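Side-chain contacts in 190aa long hypothetical protein (Pyrococcus horikoshii, PDB 2DDZ), which is of unknown function but assembles as a hexamer and is probably a distant relative of the class II aminoacyl-tRNA synthetases: residues Glu49-Ile54 with Lys61-Asp66; Leu75-Asp80 with Ser85-Leu90; Tyr102-Ser107 with Leu157-Thr162. All coordinates share one frame; numbering follows the deposited sequence.

Contact 1 (Glu49-Ile54 with Lys61-Asp66)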
loop_
_atom_site.group_PDB
_atom_site.type_symbol
_atom_site.label_atom_id
_atom_site.label_comp_id
_atom_site.label_asym_id
_atom_site.label_seq_id
_atom_site.Cartn_x
_atom_site.Cartn_y
_atom_site.Cartn_z
ATOM N N GLU E 49 -21.069 3.927 -21.013
ATOM C CA GLU E 49 -20.240 2.810 -20.580
ATOM C C GLU E 49 -18.841 3.287 -20.226
ATOM O O GLU E 49 -18.029 2.528 -19.696
ATOM C CB GLU E 49 -20.151 1.744 -21.678
ATOM C CG GLU E 49 -19.780 2.302 -23.047
ATOM C CD GLU E 49 -20.998 2.609 -23.903
ATOM O OE1 GLU E 49 -22.048 3.000 -23.345
ATOM O OE2 GLU E 49 -20.902 2.465 -25.140
ATOM N N GLU E 50 -18.556 4.546 -20.531
ATOM C CA GLU E 50 -17.251 5.115 -20.231
ATOM C C GLU E 50 -17.339 6.137 -19.095
ATOM O O GLU E 50 -16.318 6.648 -18.637
ATOM C CB GLU E 50 -16.663 5.782 -21.479
ATOM C CG GLU E 50 -16.400 4.843 -22.655
ATOM C CD GLU E 50 -15.274 3.851 -22.396
ATOM O OE1 GLU E 50 -14.395 4.133 -21.554
ATOM O OE2 GLU E 50 -15.260 2.791 -23.053
ATOM N N MET E 51 -18.557 6.440 -18.647
ATOM C CA MET E 51 -18.750 7.406 -17.570
ATOM C C MET E 51 -18.155 6.894 -16.257
ATOM O O MET E 51 -18.397 5.754 -15.858
ATOM C CB MET E 51 -20.240 7.713 -17.376
ATOM C CG MET E 51 -20.859 8.588 -18.451
ATOM S SD MET E 51 -22.499 9.120 -18.049
ATOM C CE MET E 51 -22.099 10.513 -17.286
ATOM N N VAL E 52 -17.378 7.741 -15.591
ATOM C CA VAL E 52 -16.736 7.357 -14.336
ATOM C C VAL E 52 -17.486 7.831 -13.092
ATOM O O VAL E 52 -17.532 7.127 -12.088
ATOM C CB VAL E 52 -15.274 7.876 -14.290
ATOM C CG1 VAL E 52 -14.695 7.699 -12.893
ATOM C CG2 VAL E 52 -14.415 7.109 -15.316
ATOM N N ASP E 53 -18.060 9.029 -13.153
ATOM C CA ASP E 53 -18.804 9.562 -12.017
ATOM C C ASP E 53 -20.125 8.797 -11.870
ATOM O O ASP E 53 -21.049 8.978 -12.662
ATOM C CB ASP E 53 -19.088 11.055 -12.218
ATOM C CG ASP E 53 -19.540 11.745 -10.939
ATOM O OD1 ASP E 53 -20.078 11.071 -10.034
ATOM O OD2 ASP E 53 -19.365 12.979 -10.839
ATOM N N ILE E 54 -20.203 7.941 -10.851
ATOM C CA ILE E 54 -21.399 7.157 -10.596
ATOM C C ILE E 54 -22.612 8.060 -10.420
ATOM O O ILE E 54 -23.728 7.682 -10.786
ATOM C CB ILE E 54 -21.256 6.280 -9.331
ATOM C CG1 ILE E 54 -20.187 5.205 -9.550
ATOM C CG2 ILE E 54 -22.581 5.578 -9.028
ATOM C CD1 ILE E 54 -20.428 4.420 -10.810
ATOM N N LYS E 61 -26.958 12.104 -16.508
ATOM C CA LYS E 61 -26.497 13.334 -17.147
ATOM C C LYS E 61 -25.864 13.081 -18.509
ATOM O O LYS E 61 -25.347 11.999 -18.779
ATOM C CB LYS E 61 -25.468 14.049 -16.270
ATOM C CG LYS E 61 -26.043 14.767 -15.069
ATOM C CD LYS E 61 -25.008 15.698 -14.441
ATOM C CE LYS E 61 -25.601 16.479 -13.278
ATOM N NZ LYS E 61 -24.619 17.423 -12.673
ATOM N N GLU E 62 -25.929 14.083 -19.376
ATOM C CA GLU E 62 -25.305 13.981 -20.688
ATOM C C GLU E 62 -24.039 14.776 -20.520
ATOM O O GLU E 62 -24.078 15.879 -19.984
ATOM C CB GLU E 62 -26.117 14.674 -21.783
ATOM C CG GLU E 62 -27.486 14.117 -22.078
ATOM C CD GLU E 62 -28.138 14.842 -23.241
ATOM O OE1 GLU E 62 -27.689 14.651 -24.394
ATOM O OE2 GLU E 62 -29.087 15.616 -22.998
ATOM N N ILE E 63 -22.916 14.227 -20.949
ATOM C CA ILE E 63 -21.667 14.966 -20.866
ATOM C C ILE E 63 -21.311 15.261 -22.323
ATOM O O ILE E 63 -20.669 14.447 -22.995
ATOM C CB ILE E 63 -20.546 14.134 -20.198
ATOM C CG1 ILE E 63 -21.040 13.542 -18.879
ATOM C CG2 ILE E 63 -19.364 15.029 -19.875
ATOM C CD1 ILE E 63 -21.431 14.591 -17.850
ATOM N N LYS E 64 -21.753 16.416 -22.815
ATOM C CA LYS E 64 -21.506 16.806 -24.202
ATOM C C LYS E 64 -21.022 18.237 -24.423
ATOM O O LYS E 64 -21.220 19.128 -23.593
ATOM C CB LYS E 64 -22.768 16.606 -25.043
ATOM C CG LYS E 64 -23.191 15.169 -25.256
ATOM C CD LYS E 64 -24.446 15.125 -26.122
ATOM C CE LYS E 64 -24.913 13.701 -26.375
ATOM N NZ LYS E 64 -26.126 13.672 -27.241
ATOM N N GLY E 65 -20.398 18.433 -25.579
ATOM C CA GLY E 65 -19.883 19.728 -25.979
ATOM C C GLY E 65 -19.363 19.513 -27.380
ATOM O O GLY E 65 -19.009 18.383 -27.729
ATOM N N ASP E 66 -19.329 20.559 -28.199
ATOM C CA ASP E 66 -18.824 20.392 -29.557
ATOM C C ASP E 66 -17.363 20.796 -29.670
ATOM O O ASP E 66 -16.668 20.376 -30.590
ATOM C CB ASP E 66 -19.662 21.201 -30.557
ATOM C CG ASP E 66 -21.068 20.638 -30.740
ATOM O OD1 ASP E 66 -21.209 19.410 -30.966
ATOM O OD2 ASP E 66 -22.033 21.427 -30.668
#

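Contact 2 (Leu75-Asp80 with Ser85-Leu90)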
loop_
_atom_site.group_PDB
_atom_site.type_symbol
_atom_site.label_atom_id
_atom_site.label_comp_id
_atom_site.label_asym_id
_atom_site.label_seq_id
_atom_site.Cartn_x
_atom_site.Cartn_y
_atom_site.Cartn_z
ATOM N N LEU E 75 -0.657 8.894 -13.905
ATOM C CA LEU E 75 0.460 8.823 -12.984
ATOM C C LEU E 75 0.569 7.426 -12.393
ATOM O O LEU E 75 -0.362 6.910 -11.766
ATOM C CB LEU E 75 0.280 9.852 -11.858
ATOM C CG LEU E 75 0.227 11.316 -12.302
ATOM C CD1 LEU E 75 0.095 12.209 -11.097
ATOM C CD2 LEU E 75 1.494 11.660 -13.076
ATOM N N PHE E 76 1.725 6.820 -12.592
ATOM C CA PHE E 76 1.965 5.494 -12.086
ATOM C C PHE E 76 2.494 5.570 -10.664
ATOM O O PHE E 76 3.658 5.290 -10.380
ATOM C CB PHE E 76 2.923 4.765 -13.022
ATOM C CG PHE E 76 2.353 4.556 -14.395
ATOM C CD1 PHE E 76 2.413 5.569 -15.352
ATOM C CD2 PHE E 76 1.701 3.361 -14.714
ATOM C CE1 PHE E 76 1.829 5.391 -16.616
ATOM C CE2 PHE E 76 1.115 3.170 -15.976
ATOM C CZ PHE E 76 1.179 4.186 -16.926
ATOM N N TRP E 77 1.605 5.986 -9.778
ATOM C CA TRP E 77 1.899 6.120 -8.367
ATOM C C TRP E 77 1.009 5.092 -7.718
ATOM O O TRP E 77 0.401 4.287 -8.413
ATOM C CB TRP E 77 1.514 7.523 -7.895
ATOM C CG TRP E 77 2.258 8.611 -8.616
ATOM C CD1 TRP E 77 3.241 8.454 -9.559
ATOM C CD2 TRP E 77 2.125 10.021 -8.411
ATOM N NE1 TRP E 77 3.729 9.677 -9.944
ATOM C CE2 TRP E 77 3.062 10.656 -9.256
ATOM C CE3 TRP E 77 1.306 10.810 -7.592
ATOM C CZ2 TRP E 77 3.205 12.047 -9.302
ATOM C CZ3 TRP E 77 1.448 12.190 -7.640
ATOM C CH2 TRP E 77 2.391 12.794 -8.490
ATOM N N HIS E 78 0.926 5.105 -6.394
ATOM C CA HIS E 78 0.057 4.151 -5.723
ATOM C C HIS E 78 -1.362 4.492 -6.180
ATOM O O HIS E 78 -1.797 5.632 -6.041
ATOM C CB HIS E 78 0.149 4.295 -4.204
ATOM C CG HIS E 78 -0.562 3.207 -3.458
ATOM N ND1 HIS E 78 -1.036 3.363 -2.172
ATOM C CD2 HIS E 78 -0.871 1.939 -3.820
ATOM C CE1 HIS E 78 -1.605 2.237 -1.775
ATOM N NE2 HIS E 78 -1.517 1.358 -2.756
ATOM N N PRO E 79 -2.097 3.517 -6.747
ATOM C CA PRO E 79 -3.466 3.795 -7.206
ATOM C C PRO E 79 -4.436 4.039 -6.052
ATOM O O PRO E 79 -5.351 3.259 -5.816
ATOM C CB PRO E 79 -3.824 2.541 -8.011
ATOM C CG PRO E 79 -2.479 2.048 -8.489
ATOM C CD PRO E 79 -1.653 2.201 -7.229
ATOM N N ASP E 80 -4.234 5.152 -5.357
ATOM C CA ASP E 80 -5.044 5.542 -4.208
ATOM C C ASP E 80 -6.114 6.568 -4.612
ATOM O O ASP E 80 -5.779 7.637 -5.115
ATOM C CB ASP E 80 -4.109 6.154 -3.162
ATOM C CG ASP E 80 -4.797 6.436 -1.856
ATOM O OD1 ASP E 80 -6.047 6.471 -1.829
ATOM O OD2 ASP E 80 -4.078 6.633 -0.855
ATOM N N SER E 85 -8.063 12.127 -6.079
ATOM C CA SER E 85 -8.970 13.224 -5.800
ATOM C C SER E 85 -8.234 14.498 -5.361
ATOM O O SER E 85 -8.559 15.597 -5.818
ATOM C CB SER E 85 -9.966 12.799 -4.721
ATOM O OG SER E 85 -10.888 13.836 -4.469
ATOM N N SER E 86 -7.248 14.350 -4.478
ATOM C CA SER E 86 -6.494 15.506 -4.011
ATOM C C SER E 86 -5.801 16.168 -5.198
ATOM O O SER E 86 -6.018 17.341 -5.489
ATOM C CB SER E 86 -5.444 15.085 -2.972
ATOM O OG SER E 86 -6.050 14.592 -1.790
ATOM N N LEU E 87 -4.971 15.392 -5.880
ATOM C CA LEU E 87 -4.220 15.864 -7.035
ATOM C C LEU E 87 -5.110 16.534 -8.086
ATOM O O LEU E 87 -4.756 17.564 -8.651
ATOM C CB LEU E 87 -3.464 14.685 -7.650
ATOM C CG LEU E 87 -2.340 14.988 -8.630
ATOM C CD1 LEU E 87 -1.310 15.916 -7.995
ATOM C CD2 LEU E 87 -1.704 13.673 -9.026
ATOM N N GLN E 88 -6.271 15.951 -8.351
ATOM C CA GLN E 88 -7.184 16.525 -9.328
ATOM C C GLN E 88 -7.630 17.940 -8.936
ATOM O O GLN E 88 -7.716 18.831 -9.779
ATOM C CB GLN E 88 -8.422 15.641 -9.478
ATOM C CG GLN E 88 -9.540 16.290 -10.266
ATOM C CD GLN E 88 -10.911 15.835 -9.807
ATOM O OE1 GLN E 88 -11.172 15.732 -8.605
ATOM N NE2 GLN E 88 -11.802 15.576 -10.760
ATOM N N LYS E 89 -7.932 18.150 -7.661
ATOM C CA LYS E 89 -8.379 19.463 -7.246
ATOM C C LYS E 89 -7.231 20.467 -7.138
ATOM O O LYS E 89 -7.443 21.671 -7.236
ATOM C CB LYS E 89 -9.222 19.346 -5.964
ATOM C CG LYS E 89 -10.660 18.883 -6.298
ATOM C CD LYS E 89 -11.540 18.498 -5.103
ATOM C CE LYS E 89 -11.490 16.998 -4.792
ATOM N NZ LYS E 89 -11.990 16.133 -5.910
ATOM N N LEU E 90 -6.007 19.971 -6.982
ATOM C CA LEU E 90 -4.855 20.856 -6.925
ATOM C C LEU E 90 -4.643 21.422 -8.324
ATOM O O LEU E 90 -4.332 22.603 -8.487
ATOM C CB LEU E 90 -3.600 20.098 -6.510
ATOM C CG LEU E 90 -2.306 20.917 -6.535
ATOM C CD1 LEU E 90 -2.434 22.171 -5.658
ATOM C CD2 LEU E 90 -1.171 20.042 -6.052
#

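Contact 3 (Tyr102-Ser107 with Leu157-Thr162)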
loop_
_atom_site.group_PDB
_atom_site.type_symbol
_atom_site.label_atom_id
_atom_site.label_comp_id
_atom_site.label_asym_id
_atom_site.label_seq_id
_atom_site.Cartn_x
_atom_site.Cartn_y
_atom_site.Cartn_z
ATOM N N TYR E 102 -4.967 36.094 -16.867
ATOM C CA TYR E 102 -5.600 36.397 -18.136
ATOM C C TYR E 102 -6.666 37.452 -17.851
ATOM O O TYR E 102 -7.463 37.804 -18.722
ATOM C CB TYR E 102 -6.255 35.160 -18.735
ATOM C CG TYR E 102 -5.309 34.252 -19.480
ATOM C CD1 TYR E 102 -4.469 33.371 -18.799
ATOM C CD2 TYR E 102 -5.290 34.240 -20.879
ATOM C CE1 TYR E 102 -3.638 32.493 -19.491
ATOM C CE2 TYR E 102 -4.463 33.368 -21.586
ATOM C CZ TYR E 102 -3.642 32.495 -20.885
ATOM O OH TYR E 102 -2.843 31.620 -21.582
ATOM N N GLY E 103 -6.676 37.937 -16.612
ATOM C CA GLY E 103 -7.627 38.957 -16.212
ATOM C C GLY E 103 -9.035 38.471 -15.949
ATOM O O GLY E 103 -9.977 39.263 -15.980
ATOM N N ILE E 104 -9.190 37.179 -15.673
ATOM C CA ILE E 104 -10.506 36.600 -15.413
ATOM C C ILE E 104 -10.785 36.327 -13.938
ATOM O O ILE E 104 -9.988 35.690 -13.248
ATOM C CB ILE E 104 -10.661 35.308 -16.204
ATOM C CG1 ILE E 104 -10.623 35.646 -17.691
ATOM C CG2 ILE E 104 -11.953 34.590 -15.823
ATOM C CD1 ILE E 104 -10.718 34.447 -18.568
ATOM N N GLU E 105 -11.922 36.812 -13.453
ATOM C CA GLU E 105 -12.296 36.611 -12.056
ATOM C C GLU E 105 -12.961 35.248 -11.898
ATOM O O GLU E 105 -14.167 35.162 -11.678
ATOM C CB GLU E 105 -13.261 37.711 -11.594
ATOM C CG GLU E 105 -12.781 39.133 -11.857
ATOM C CD GLU E 105 -13.788 40.187 -11.416
ATOM O OE1 GLU E 105 -15.007 39.899 -11.460
ATOM O OE2 GLU E 105 -13.364 41.306 -11.044
ATOM N N ALA E 106 -12.168 34.188 -12.013
ATOM C CA ALA E 106 -12.684 32.827 -11.892
ATOM C C ALA E 106 -12.553 32.274 -10.468
ATOM O O ALA E 106 -11.673 32.682 -9.707
ATOM C CB ALA E 106 -11.963 31.916 -12.875
ATOM N N SER E 107 -13.435 31.345 -10.115
ATOM C CA SER E 107 -13.422 30.735 -8.787
ATOM C C SER E 107 -13.531 29.219 -8.886
ATOM O O SER E 107 -13.791 28.671 -9.966
ATOM C CB SER E 107 -14.578 31.267 -7.951
ATOM O OG SER E 107 -15.805 30.985 -8.586
ATOM N N LEU E 157 -14.522 34.382 -23.052
ATOM C CA LEU E 157 -13.622 35.019 -22.095
ATOM C C LEU E 157 -12.476 35.715 -22.834
ATOM O O LEU E 157 -11.618 36.352 -22.218
ATOM C CB LEU E 157 -13.047 33.985 -21.118
ATOM C CG LEU E 157 -14.006 33.218 -20.200
ATOM C CD1 LEU E 157 -13.201 32.198 -19.414
ATOM C CD2 LEU E 157 -14.746 34.162 -19.253
ATOM N N GLY E 158 -12.466 35.585 -24.156
ATOM C CA GLY E 158 -11.427 36.213 -24.949
ATOM C C GLY E 158 -10.067 35.548 -24.827
ATOM O O GLY E 158 -9.029 36.207 -24.927
ATOM N N ILE E 159 -10.064 34.240 -24.598
ATOM C CA ILE E 159 -8.816 33.499 -24.482
ATOM C C ILE E 159 -8.659 32.620 -25.714
ATOM O O ILE E 159 -9.628 32.038 -26.196
ATOM C CB ILE E 159 -8.807 32.608 -23.229
ATOM C CG1 ILE E 159 -8.919 33.481 -21.983
ATOM C CG2 ILE E 159 -7.523 31.780 -23.178
ATOM C CD1 ILE E 159 -8.950 32.688 -20.702
ATOM N N ASP E 160 -7.435 32.538 -26.224
ATOM C CA ASP E 160 -7.149 31.720 -27.395
ATOM C C ASP E 160 -6.867 30.280 -26.965
ATOM O O ASP E 160 -5.926 30.020 -26.218
ATOM C CB ASP E 160 -5.947 32.308 -28.153
ATOM C CG ASP E 160 -5.419 31.383 -29.239
ATOM O OD1 ASP E 160 -6.203 30.590 -29.810
ATOM O OD2 ASP E 160 -4.208 31.464 -29.535
ATOM N N PRO E 161 -7.690 29.324 -27.436
ATOM C CA PRO E 161 -7.543 27.903 -27.108
ATOM C C PRO E 161 -6.094 27.429 -27.224
ATOM O O PRO E 161 -5.509 26.957 -26.246
ATOM C CB PRO E 161 -8.451 27.220 -28.126
ATOM C CG PRO E 161 -9.531 28.209 -28.322
ATOM C CD PRO E 161 -8.781 29.521 -28.406
ATOM N N THR E 162 -5.523 27.575 -28.420
ATOM C CA THR E 162 -4.149 27.162 -28.704
ATOM C C THR E 162 -3.119 27.693 -27.706
ATOM O O THR E 162 -2.355 26.923 -27.124
ATOM C CB THR E 162 -3.708 27.605 -30.123
ATOM O OG1 THR E 162 -4.692 27.201 -31.083
ATOM C CG2 THR E 162 -2.384 26.960 -30.494
#

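Contact 1 (Glu49-Ile54 with Lys61-Asp66)
Met-51 and Ile-63 cross at a slant, and the thioether methyl of the one meets the ethyl branch of the other. CE of Met-51 stands 3.6 Å from CG1 of Ile-63 and 4.2 Å from its CD1, so the methyl lies across the start of the branch more closely than across its end. The methionine gets there with CG beside its own backbone N (chi1 -74°), an extended second bond and then a bend at chi3 of 90°, which turns the methyl toward Ile-63. That bend also brings CE within 3.9 Å of the carbonyl O of Lys-61, and SD lies 4.1 Å from the same oxygen; no hydrogen bond is involved. A long, flexible methionine suits this place because the backbones stay well apart, with 8.7 Å between CA of Met-51 and CA of Ile-63, and its unbranched chain can bridge that distance. Isoleucine suits the other side, where a compact apolar group is wanted that also touches Val-46, Cys-44 and Ile-122. Further along 61-66, on the exposed side, Lys-64 NZ and Glu-62 OE1 form a salt bridge at 3.4 Å whose hydrogen bond is weak.

Met-51 also packs on Asp-56 and Leu-57 of helix 54-59. The helix is entered through Asp-53, whose OD1 caps the N of Glu-55. The backbone of Met-51 takes part in a subunit interface: its O accepts a hydrogen bond from NE of Arg-187 in a second subunit. The contact thus pins together the two ends of a helical excursion joining strands 36-45 and 64-65, antiparallel neighbours in the mixed sheet, with helix 54-59 making up most of the short link between the two segments.

Contact 2 (Leu75-Asp80 with Ser85-Leu90)
The turn that leads strand 68-75 into helix 81-100 is closed by an apolar cluster in which Leu-87, on the first turns of the helix, faces Leu-75 at the strand end and Trp-77 in the loop. CD2 of Leu-87 does the touching on the helix side. It comes within 3.7 Å of CZ3 of Trp-77, and the two side chains cross at about a right angle. Leu-75 and Leu-87 reach toward each other tip to tip, though their modelled methyl separation is too short to be trusted in detail. The leucine of the helix has CG trans to its backbone N (chi1 -164°), which sends its branch out from the helix toward the loop. On one face of the indole, near the rim, sits CD1 of Leu-75, 3.4 Å above the plane. Tryptophan suits the loop because its broad ring covers apolar neighbours while its NE1 can still bond to OD2 of Asp-35; that carboxylate also takes the backbone N of Phe-76 on OD1. Leu-87 further packs on Ser-86 of a second subunit.

On another side of the helix Lys-89 NZ donates to OG of Ser-85 at 2.9 Å and to OE1 of Gln-88 at 2.8 Å, the latter nearly in line with the C=O bond (166°). It also makes a salt bridge to Asp-182 of the second subunit. The chemistry is therefore divided: loop and helix are joined by apolar packing without a hydrogen bond, while the buried ammonium, gripped by several oxygens, probably keeps its charge and serves the subunit interface.

Contact 3 (Tyr102-Ser107 with Leu157-Thr162)
The ring of Tyr-102 is met obliquely by Ile-159, and it forms an edge-to-face pair with Phe-164. CE2 of Tyr-102 lies 3.8 Å from CG2 of Ile-159 and CD2 lies 3.9 Å from its CG1, so the isoleucine spans one flank of the phenol and crosses it at about a right angle. Beyond the ring, OH is hydrogen-bonded to OE1 of Glu-163. The site joins two helix ends: a Schellman motif closes helix 81-100, with Gly-103 at the C-prime position, and Asp-160 is the N-cap of helix 161-184. In each segment a glycine of positive phi, Gly-103 or Gly-158, sits between two residues of the contact and lets the chain turn so that both face inward.

Ile-104 fills the middle. Its CG1 branch runs fully extended (chi2 178°), which pushes CD1 between Ile-159 and Leu-157. There it is squeezed: CD1 is 3.3 Å from CD1 of Ile-159 and 3.5 Å from CD1 of Leu-157, both tighter than usual for carbons. Beta-branched isoleucine suits position 159 because CG2 lies against the tyrosine, while the CG1-CD1 arm touches both the ring and Ile-104; the side chain also meets Leu-99. Cutting this residue back to an alanine is likely to open a gap beside the phenol and leave CD1 of Ile-104 without one of its two partners.

Leu-157 in turn touches Ile-152 and, like Ile-104, Val-115 of strand 112-115, which ties the corner to the sheet. At the helix start, OD1 of Asp-160 takes the backbone N of Thr-162 in a weak capping bond, 3.4 Å long and bent to 127° at the hydrogen.

How the contacts relate
From the N terminus the three contacts follow one another in series, none nested in or crossing another. Contact 1 closes the excursion through helix 54-59 between strands 36-45 and 64-65. The chain then runs along strand 68-75 and contact 2 closes the short turn into helix 81-100. That helix ends just before contact 3, which closes a far longer loop, holding strands 106-109 to 131-139, at the start of helix 161-184. Contacts 2 and 3 lie on opposite sides of the chain's centre, their own centres about 26 Å apart. Contacts 1 and 2 both reach the second subunit. Contact 3 joins the end of helix 81-100 to the start of helix 161-184, beside the sheet.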